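Local coordinates for protein (R)-S-adenosyl-L-methionine hydrolase (Thermus thermophilus, PDB 2CW5) that catalyses the hydrolysis of S-adenosyl-L-methionine into adenosine and L-methionine, with no chlorinase or fluorinase activity, and assembles as a homotrimer, at residues Val4-Leu12 against Val33-Gln43; Asp44-Leu52 against Glu177-Ile188. All coordinates share one frame; numbering follows the deposited sequence.

Contact 1 (Val4-Leu12 against Val33-Gln43)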
loop_
_atom_site.group_PDB
_atom_site.type_symbol
_atom_site.label_atom_id
_atom_site.label_comp_id
_atom_site.label_asym_id
_atom_site.label_seq_id
_atom_site.Cartn_x
_atom_site.Cartn_y
_atom_site.Cartn_z
ATOM N N VAL C 4 12.436 -12.669 -5.582
ATOM C CA VAL C 4 12.629 -12.022 -4.295
ATOM C C VAL C 4 11.280 -11.693 -3.657
ATOM O O VAL C 4 10.461 -10.978 -4.240
ATOM C CB VAL C 4 13.441 -10.708 -4.430
ATOM C CG1 VAL C 4 13.527 -10.017 -3.082
ATOM C CG2 VAL C 4 14.842 -11.001 -4.946
ATOM N N TYR C 5 11.051 -12.235 -2.468
ATOM C CA TYR C 5 9.819 -11.981 -1.728
ATOM C C TYR C 5 10.191 -10.967 -0.657
ATOM O O TYR C 5 11.155 -11.158 0.092
ATOM C CB TYR C 5 9.284 -13.285 -1.141
ATOM C CG TYR C 5 8.646 -14.146 -2.216
ATOM C CD1 TYR C 5 7.291 -14.007 -2.535
ATOM C CD2 TYR C 5 9.411 -15.035 -2.974
ATOM C CE1 TYR C 5 6.715 -14.731 -3.586
ATOM C CE2 TYR C 5 8.844 -15.765 -4.031
ATOM C CZ TYR C 5 7.498 -15.603 -4.329
ATOM O OH TYR C 5 6.935 -16.305 -5.373
ATOM N N PHE C 6 9.403 -9.899 -0.588
ATOM C CA PHE C 6 9.673 -8.773 0.299
ATOM C C PHE C 6 8.629 -8.484 1.387
ATOM O O PHE C 6 7.435 -8.319 1.108
ATOM C CB PHE C 6 9.883 -7.553 -0.624
ATOM C CG PHE C 6 10.346 -6.301 0.063
ATOM C CD1 PHE C 6 10.949 -6.335 1.317
ATOM C CD2 PHE C 6 10.186 -5.067 -0.577
ATOM C CE1 PHE C 6 11.385 -5.158 1.928
ATOM C CE2 PHE C 6 10.618 -3.883 0.023
ATOM C CZ PHE C 6 11.218 -3.928 1.280
ATOM N N LEU C 7 9.094 -8.441 2.633
ATOM C CA LEU C 7 8.231 -8.130 3.763
ATOM C C LEU C 7 8.883 -7.022 4.581
ATOM O O LEU C 7 10.103 -6.980 4.716
ATOM C CB LEU C 7 8.016 -9.363 4.651
ATOM C CG LEU C 7 7.142 -9.150 5.897
ATOM C CD1 LEU C 7 6.372 -10.434 6.222
ATOM C CD2 LEU C 7 8.012 -8.719 7.082
ATOM N N SER C 8 8.077 -6.110 5.110
ATOM C CA SER C 8 8.631 -5.041 5.931
ATOM C C SER C 8 7.544 -4.411 6.777
ATOM O O SER C 8 6.376 -4.777 6.674
ATOM C CB SER C 8 9.244 -3.949 5.053
ATOM O OG SER C 8 8.230 -3.094 4.543
ATOM N N ASP C 9 7.945 -3.467 7.625
ATOM C CA ASP C 9 6.997 -2.725 8.442
ATOM C C ASP C 9 7.123 -1.256 8.020
ATOM O O ASP C 9 6.807 -0.355 8.792
ATOM C CB ASP C 9 7.322 -2.874 9.933
ATOM C CG ASP C 9 8.670 -2.266 10.310
ATOM O OD1 ASP C 9 9.454 -1.933 9.399
ATOM O OD2 ASP C 9 8.944 -2.130 11.523
ATOM N N PHE C 10 7.587 -1.032 6.790
ATOM C CA PHE C 10 7.783 0.325 6.270
ATOM C C PHE C 10 6.503 1.145 6.132
ATOM O O PHE C 10 6.557 2.369 6.109
ATOM C CB PHE C 10 8.503 0.302 4.912
ATOM C CG PHE C 10 9.918 -0.213 4.968
ATOM C CD1 PHE C 10 10.596 -0.325 6.179
ATOM C CD2 PHE C 10 10.582 -0.564 3.796
ATOM C CE1 PHE C 10 11.919 -0.779 6.222
ATOM C CE2 PHE C 10 11.904 -1.017 3.829
ATOM C CZ PHE C 10 12.571 -1.123 5.043
ATOM N N GLY C 11 5.358 0.482 6.024
ATOM C CA GLY C 11 4.113 1.223 5.907
ATOM C C GLY C 11 3.770 1.678 4.500
ATOM O O GLY C 11 4.517 1.427 3.552
ATOM N N LEU C 12 2.646 2.385 4.382
ATOM C CA LEU C 12 2.136 2.860 3.101
ATOM C C LEU C 12 2.250 4.367 2.888
ATOM O O LEU C 12 1.802 4.881 1.863
ATOM C CB LEU C 12 0.659 2.468 2.982
ATOM C CG LEU C 12 0.296 1.067 3.471
ATOM C CD1 LEU C 12 -1.216 0.909 3.490
ATOM C CD2 LEU C 12 0.938 0.021 2.585
ATOM N N VAL C 33 9.996 -8.985 -8.105
ATOM C CA VAL C 33 9.854 -8.813 -6.624
ATOM C C VAL C 33 8.397 -8.931 -6.216
ATOM O O VAL C 33 7.548 -8.158 -6.660
ATOM C CB VAL C 33 10.382 -7.440 -6.156
ATOM C CG1 VAL C 33 10.179 -7.287 -4.648
ATOM C CG2 VAL C 33 11.857 -7.308 -6.501
ATOM N N VAL C 34 8.112 -9.908 -5.365
ATOM C CA VAL C 34 6.755 -10.133 -4.898
ATOM C C VAL C 34 6.607 -9.704 -3.443
ATOM O O VAL C 34 7.314 -10.202 -2.563
ATOM C CB VAL C 34 6.381 -11.618 -5.023
ATOM C CG1 VAL C 34 4.919 -11.822 -4.636
ATOM C CG2 VAL C 34 6.634 -12.095 -6.456
ATOM N N ASP C 35 5.689 -8.778 -3.189
ATOM C CA ASP C 35 5.478 -8.320 -1.826
ATOM C C ASP C 35 4.717 -9.360 -1.014
ATOM O O ASP C 35 3.828 -10.050 -1.528
ATOM C CB ASP C 35 4.699 -7.003 -1.797
ATOM C CG ASP C 35 5.489 -5.840 -2.369
ATOM O OD1 ASP C 35 6.697 -5.737 -2.081
ATOM O OD2 ASP C 35 4.891 -5.017 -3.094
ATOM N N LEU C 36 5.100 -9.485 0.249
ATOM C CA LEU C 36 4.424 -10.385 1.168
ATOM C C LEU C 36 3.505 -9.485 1.989
ATOM O O LEU C 36 2.288 -9.661 1.998
ATOM C CB LEU C 36 5.430 -11.089 2.085
ATOM C CG LEU C 36 6.305 -12.161 1.429
ATOM C CD1 LEU C 36 7.304 -12.715 2.445
ATOM C CD2 LEU C 36 5.423 -13.283 0.905
ATOM N N ALA C 37 4.102 -8.503 2.661
ATOM C CA ALA C 37 3.353 -7.558 3.487
ATOM C C ALA C 37 4.236 -6.358 3.834
ATOM O O ALA C 37 5.444 -6.509 4.020
ATOM C CB ALA C 37 2.871 -8.250 4.765
ATOM N N HIS C 38 3.635 -5.172 3.919
ATOM C CA HIS C 38 4.376 -3.956 4.240
ATOM C C HIS C 38 3.649 -3.052 5.233
ATOM O O HIS C 38 4.246 -2.139 5.805
ATOM C CB HIS C 38 4.685 -3.163 2.957
ATOM C CG HIS C 38 5.653 -3.850 2.043
ATOM N ND1 HIS C 38 6.936 -4.171 2.429
ATOM C CD2 HIS C 38 5.504 -4.336 0.788
ATOM C CE1 HIS C 38 7.535 -4.830 1.453
ATOM N NE2 HIS C 38 6.687 -4.945 0.446
ATOM N N ALA C 39 2.360 -3.303 5.433
ATOM C CA ALA C 39 1.569 -2.499 6.359
ATOM C C ALA C 39 1.491 -3.157 7.737
ATOM O O ALA C 39 0.461 -3.095 8.397
ATOM C CB ALA C 39 0.159 -2.283 5.796
ATOM N N LEU C 40 2.583 -3.787 8.159
ATOM C CA LEU C 40 2.630 -4.454 9.461
ATOM C C LEU C 40 2.950 -3.451 10.562
ATOM O O LEU C 40 3.635 -2.455 10.323
ATOM C CB LEU C 40 3.699 -5.552 9.457
ATOM C CG LEU C 40 3.533 -6.681 8.434
ATOM C CD1 LEU C 40 4.741 -7.601 8.498
ATOM C CD2 LEU C 40 2.250 -7.455 8.711
ATOM N N PRO C 41 2.467 -3.705 11.792
ATOM C CA PRO C 41 2.749 -2.772 12.887
ATOM C C PRO C 41 4.254 -2.566 13.034
ATOM O O PRO C 41 5.027 -3.525 13.053
ATOM C CB PRO C 41 2.129 -3.465 14.101
ATOM C CG PRO C 41 0.993 -4.244 13.503
ATOM C CD PRO C 41 1.622 -4.820 12.255
ATOM N N PRO C 42 4.696 -1.303 13.122
ATOM C CA PRO C 42 6.126 -1.023 13.264
ATOM C C PRO C 42 6.778 -1.772 14.423
ATOM O O PRO C 42 6.214 -1.857 15.515
ATOM C CB PRO C 42 6.157 0.492 13.448
ATOM C CG PRO C 42 5.001 0.938 12.602
ATOM C CD PRO C 42 3.927 -0.053 12.993
ATOM N N GLN C 43 7.961 -2.324 14.166
ATOM C CA GLN C 43 8.729 -3.073 15.159
ATOM C C GLN C 43 8.067 -4.335 15.719
ATOM O O GLN C 43 8.639 -4.984 16.592
ATOM C CB GLN C 43 9.102 -2.168 16.339
ATOM C CG GLN C 43 9.968 -0.972 15.983
ATOM C CD GLN C 43 10.487 -0.254 17.219
ATOM O OE1 GLN C 43 11.165 -0.851 18.058
ATOM N NE2 GLN C 43 10.168 1.033 17.337
HETATM O O HOH W 1 3.618 -0.149 8.820
#
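S8 OG is gripped by two groups. H38 ND1 lies 2.7 Å from S8 OG in a hydrogen bond that either partner could donate. F10 N donates to S8 OG at 3.1 Å, which closes an ST turn at the C-terminal end of the strand. The two segments carry neighbouring parallel strands, 4-8 and 34-37, of a beta-alpha-beta crossover whose helix is 16-24. Within this chain, strand 34-37 is the outermost strand of the mixed sheet; H38 and A39 bond by backbone to the second subunit. V34 N donates to V4 O, F6 N to V34 O and L36 N to F6 O. S8 N then bonds to A37 O rather than to L36 O, so the ladder slips by one residue here.

On one face of the sheet the H38 ring meets F6 in a T-shaped stack, with centroids 4.4 Å apart and planes at 68°. H38 CE1 stands over the centre of the F6 ring. F6 has CG anti to its own N (chi1 -173°), which carries the ring beneath this imidazole edge. The other H38 nitrogen, NE2, donates to D35 OD1 at 2.6 Å, in the plane of the imidazole but from above the carboxylate. Held at both nitrogens, the ring has little freedom to turn. D35 OD2 also pairs with K21 of helix 16-24.

On the other face Y5 and V34 lie side by side, with Y5 CE1 3.4 Å from V34 CB. L7 CD2 meets L40 CD1 at 3.7 Å. Beyond the strands, G11 N donates to H38 O, and a water links D9 O to L40 O. D9 probably binds adenosine, as in relatives. Its OD2 accepts a hydrogen bond from Q43 N on its anti lone pair at 2.8 Å, nearly straight at 175°.

Contact 2 (Asp44-Leu52 against Glu177-Ile188)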
loop_
_atom_site.group_PDB
_atom_site.type_symbol
_atom_site.label_atom_id
_atom_site.label_comp_id
_atom_site.label_asym_id
_atom_site.label_seq_id
_atom_site.Cartn_x
_atom_site.Cartn_y
_atom_site.Cartn_z
ATOM N N ASP C 44 6.877 -4.682 15.237
ATOM C CA ASP C 44 6.174 -5.870 15.734
ATOM C C ASP C 44 6.774 -7.141 15.128
ATOM O O ASP C 44 6.326 -7.614 14.081
ATOM C CB ASP C 44 4.686 -5.794 15.381
ATOM C CG ASP C 44 3.839 -6.787 16.167
ATOM O OD1 ASP C 44 4.358 -7.846 16.584
ATOM O OD2 ASP C 44 2.638 -6.514 16.357
ATOM N N LEU C 45 7.776 -7.698 15.803
ATOM C CA LEU C 45 8.455 -8.900 15.324
ATOM C C LEU C 45 7.617 -10.174 15.323
ATOM O O LEU C 45 7.763 -11.010 14.434
ATOM C CB LEU C 45 9.728 -9.143 16.140
ATOM C CG LEU C 45 10.790 -8.045 16.061
ATOM C CD1 LEU C 45 11.975 -8.421 16.940
ATOM C CD2 LEU C 45 11.232 -7.860 14.615
ATOM N N ARG C 46 6.751 -10.337 16.315
ATOM C CA ARG C 46 5.932 -11.541 16.388
ATOM C C ARG C 46 4.938 -11.594 15.235
ATOM O O ARG C 46 4.702 -12.647 14.664
ATOM C CB ARG C 46 5.206 -11.599 17.734
ATOM C CG ARG C 46 6.162 -11.706 18.921
ATOM C CD ARG C 46 5.448 -11.413 20.228
ATOM N NE ARG C 46 4.559 -12.490 20.656
ATOM C CZ ARG C 46 4.908 -13.459 21.497
ATOM N NH1 ARG C 46 6.134 -13.493 22.002
ATOM N NH2 ARG C 46 4.023 -14.380 21.854
ATOM N N ARG C 47 4.366 -10.443 14.896
ATOM C CA ARG C 47 3.412 -10.348 13.803
ATOM C C ARG C 47 4.135 -10.679 12.506
ATOM O O ARG C 47 3.638 -11.448 11.671
ATOM C CB ARG C 47 2.843 -8.924 13.742
ATOM C CG ARG C 47 1.967 -8.623 12.534
ATOM C CD ARG C 47 0.670 -9.405 12.539
ATOM N NE ARG C 47 -0.155 -9.051 11.384
ATOM C CZ ARG C 47 -0.917 -7.963 11.312
ATOM N NH1 ARG C 47 -0.976 -7.117 12.334
ATOM N NH2 ARG C 47 -1.604 -7.707 10.205
ATOM N N ALA C 48 5.325 -10.109 12.352
ATOM C CA ALA C 48 6.124 -10.333 11.152
ATOM C C ALA C 48 6.613 -11.771 11.059
ATOM O O ALA C 48 6.628 -12.357 9.971
ATOM C CB ALA C 48 7.310 -9.364 11.122
ATOM N N ALA C 49 7.016 -12.345 12.194
ATOM C CA ALA C 49 7.490 -13.732 12.206
ATOM C C ALA C 49 6.373 -14.651 11.732
ATOM O O ALA C 49 6.608 -15.591 10.970
ATOM C CB ALA C 49 7.921 -14.143 13.617
ATOM N N TYR C 50 5.158 -14.383 12.194
ATOM C CA TYR C 50 4.022 -15.217 11.808
ATOM C C TYR C 50 3.705 -15.080 10.321
ATOM O O TYR C 50 3.437 -16.078 9.647
ATOM C CB TYR C 50 2.776 -14.877 12.640
ATOM C CG TYR C 50 1.584 -15.746 12.281
ATOM C CD1 TYR C 50 1.640 -17.133 12.438
ATOM C CD2 TYR C 50 0.424 -15.191 11.737
ATOM C CE1 TYR C 50 0.577 -17.945 12.059
ATOM C CE2 TYR C 50 -0.653 -16.002 11.352
ATOM C CZ TYR C 50 -0.564 -17.377 11.515
ATOM O OH TYR C 50 -1.606 -18.192 11.133
ATOM N N ALA C 51 3.739 -13.851 9.804
ATOM C CA ALA C 51 3.456 -13.619 8.389
ATOM C C ALA C 51 4.389 -14.444 7.496
ATOM O O ALA C 51 3.961 -14.995 6.484
ATOM C CB ALA C 51 3.588 -12.133 8.057
ATOM N N LEU C 52 5.666 -14.515 7.866
ATOM C CA LEU C 52 6.632 -15.294 7.098
ATOM C C LEU C 52 6.281 -16.778 7.184
ATOM O O LEU C 52 6.299 -17.490 6.186
ATOM C CB LEU C 52 8.048 -15.054 7.630
ATOM C CG LEU C 52 8.593 -13.636 7.409
ATOM C CD1 LEU C 52 9.926 -13.472 8.142
ATOM C CD2 LEU C 52 8.771 -13.379 5.917
ATOM N N GLU C 177 0.345 -19.873 24.233
ATOM C CA GLU C 177 0.228 -18.444 24.499
ATOM C C GLU C 177 -0.255 -17.718 23.253
ATOM O O GLU C 177 -0.247 -18.280 22.161
ATOM C CB GLU C 177 1.584 -17.863 24.916
ATOM C CG GLU C 177 2.574 -17.751 23.757
ATOM C CD GLU C 177 3.867 -17.055 24.141
ATOM O OE1 GLU C 177 4.768 -17.715 24.693
ATOM O OE2 GLU C 177 3.976 -15.837 23.895
ATOM N N VAL C 178 -0.693 -16.475 23.421
ATOM C CA VAL C 178 -1.119 -15.695 22.274
ATOM C C VAL C 178 0.162 -15.261 21.567
ATOM O O VAL C 178 1.017 -14.595 22.164
ATOM C CB VAL C 178 -1.921 -14.439 22.690
ATOM C CG1 VAL C 178 -2.223 -13.596 21.462
ATOM C CG2 VAL C 178 -3.228 -14.854 23.370
ATOM N N LEU C 179 0.304 -15.658 20.306
ATOM C CA LEU C 179 1.488 -15.321 19.520
ATOM C C LEU C 179 1.433 -13.892 19.001
ATOM O O LEU C 179 2.369 -13.107 19.189
ATOM C CB LEU C 179 1.625 -16.281 18.330
ATOM C CG LEU C 179 2.744 -15.981 17.318
ATOM C CD1 LEU C 179 4.103 -16.090 17.992
ATOM C CD2 LEU C 179 2.660 -16.966 16.155
ATOM N N THR C 180 0.326 -13.560 18.349
ATOM C CA THR C 180 0.135 -12.239 17.768
ATOM C C THR C 180 -1.337 -12.126 17.358
ATOM O O THR C 180 -2.136 -12.989 17.708
ATOM C CB THR C 180 1.055 -12.066 16.526
ATOM O OG1 THR C 180 0.922 -10.742 15.997
ATOM C CG2 THR C 180 0.693 -13.086 15.445
ATOM N N PHE C 181 -1.689 -11.062 16.638
ATOM C CA PHE C 181 -3.067 -10.852 16.174
ATOM C C PHE C 181 -3.044 -10.552 14.679
ATOM O O PHE C 181 -2.033 -10.086 14.160
ATOM C CB PHE C 181 -3.695 -9.650 16.891
ATOM C CG PHE C 181 -3.778 -9.802 18.377
ATOM C CD1 PHE C 181 -4.812 -10.525 18.960
ATOM C CD2 PHE C 181 -2.801 -9.245 19.199
ATOM C CE1 PHE C 181 -4.874 -10.693 20.339
ATOM C CE2 PHE C 181 -2.854 -9.407 20.576
ATOM C CZ PHE C 181 -3.893 -10.132 21.150
ATOM N N ASP C 182 -4.138 -10.825 13.971
ATOM C CA ASP C 182 -4.149 -10.489 12.554
ATOM C C ASP C 182 -4.785 -9.110 12.396
ATOM O O ASP C 182 -5.130 -8.465 13.389
ATOM C CB ASP C 182 -4.884 -11.539 11.705
ATOM C CG ASP C 182 -6.349 -11.668 12.046
ATOM O OD1 ASP C 182 -6.937 -10.717 12.606
ATOM O OD2 ASP C 182 -6.919 -12.733 11.725
ATOM N N ARG C 183 -4.940 -8.656 11.158
ATOM C CA ARG C 183 -5.495 -7.334 10.904
ATOM C C ARG C 183 -6.934 -7.120 11.371
ATOM O O ARG C 183 -7.391 -5.980 11.469
ATOM C CB ARG C 183 -5.367 -7.002 9.411
ATOM C CG ARG C 183 -6.107 -7.943 8.471
ATOM C CD ARG C 183 -5.382 -8.033 7.127
ATOM N NE ARG C 183 -6.185 -8.657 6.076
ATOM C CZ ARG C 183 -7.046 -8.001 5.300
ATOM N NH1 ARG C 183 -7.220 -6.695 5.454
ATOM N NH2 ARG C 183 -7.724 -8.649 4.361
ATOM N N PHE C 184 -7.640 -8.204 11.673
ATOM C CA PHE C 184 -9.027 -8.111 12.129
ATOM C C PHE C 184 -9.132 -8.228 13.645
ATOM O O PHE C 184 -10.229 -8.177 14.208
ATOM C CB PHE C 184 -9.870 -9.210 11.484
ATOM C CG PHE C 184 -9.904 -9.147 9.985
ATOM C CD1 PHE C 184 -10.512 -8.078 9.334
ATOM C CD2 PHE C 184 -9.335 -10.159 9.220
ATOM C CE1 PHE C 184 -10.551 -8.021 7.943
ATOM C CE2 PHE C 184 -9.368 -10.108 7.826
ATOM C CZ PHE C 184 -9.978 -9.037 7.189
ATOM N N GLY C 185 -7.990 -8.393 14.304
ATOM C CA GLY C 185 -7.998 -8.516 15.746
ATOM C C GLY C 185 -8.105 -9.954 16.212
ATOM O O GLY C 185 -8.251 -10.205 17.407
ATOM N N ASN C 186 -8.049 -10.899 15.273
ATOM C CA ASN C 186 -8.110 -12.315 15.620
ATOM C C ASN C 186 -6.804 -12.628 16.340
ATOM O O ASN C 186 -5.748 -12.131 15.959
ATOM C CB ASN C 186 -8.192 -13.204 14.368
ATOM C CG ASN C 186 -9.473 -13.011 13.582
ATOM O OD1 ASN C 186 -10.557 -12.931 14.155
ATOM N ND2 ASN C 186 -9.355 -12.957 12.259
ATOM N N ALA C 187 -6.873 -13.455 17.368
ATOM C CA ALA C 187 -5.673 -13.815 18.109
ATOM C C ALA C 187 -5.097 -15.133 17.594
ATOM O O ALA C 187 -5.809 -16.132 17.485
ATOM C CB ALA C 187 -5.992 -13.926 19.586
ATOM N N ILE C 188 -3.811 -15.119 17.262
ATOM C CA ILE C 188 -3.123 -16.315 16.791
ATOM C C ILE C 188 -2.395 -16.879 18.007
ATOM O O ILE C 188 -1.669 -16.148 18.683
ATOM C CB ILE C 188 -2.064 -15.976 15.713
ATOM C CG1 ILE C 188 -2.691 -15.133 14.598
ATOM C CG2 ILE C 188 -1.456 -17.260 15.169
ATOM C CD1 ILE C 188 -3.818 -15.820 13.838
HETATM O O HOH W 2 2.370 -9.217 17.712
#
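Y50 turns one ring face to I188, whose CG2 sits 3.9 Å from the ring centroid in a CH-pi contact. With chi1 near 180° (-179°), the Y50 ring extends away from its backbone N and lies over strand 187-188. L179 CD2 touches Y50 CD1 at 3.9 Å, and T180 CG2 packs against Y50 CB. The helix 45-52 of the N-terminal domain crosses strand 177-181 of the C-terminal domain at 84°. The pairing of that strand with strand 187-188 contains a classic beta bulge: L179 and T180 both face I188, and I188 O accepts from both their N atoms.

R46 bends at chi3 (73°) to bring its guanidinium edge to the strand. NE donates to L179 O at 2.7 Å. NH2 donates to V178 O at 3.0 Å and forms a short salt bridge with E177 OE2 (2.5 Å). A leucine in place of R46 would probably leave the E177 carboxylate without this mate and both carbonyls without these donors.

D44 caps the helix, its OD1 accepting from R47 N. A water joins D44 OD1 to T180 OG1. R47 lays a guanidinium face over F181 O, and its NH2 pairs with E13 of the second subunit.

Contact 1 leads straight into contact 2, since Q43 is followed by D44 at the helix cap. Their centres are about 14 Å apart. Helix 45-55 packs on the sheet of contact 1: L7 CD1 lies 3.7 Å from A51 CB, and L36 CD1 lies 3.8 Å from L52 CD2. P41 CD also meets R47 NH1 at 3.5 Å. Each contact holds a residue that probably binds adenosine, as in relatives: D9 in contact 1 and N186 in contact 2. The Q43 side chain comes within about 6 Å of that of D70, probably important for activity. R183 NH2 forms a salt bridge with D9 OD1 of the second subunit, consistent with a substrate site between subunits of the trimer.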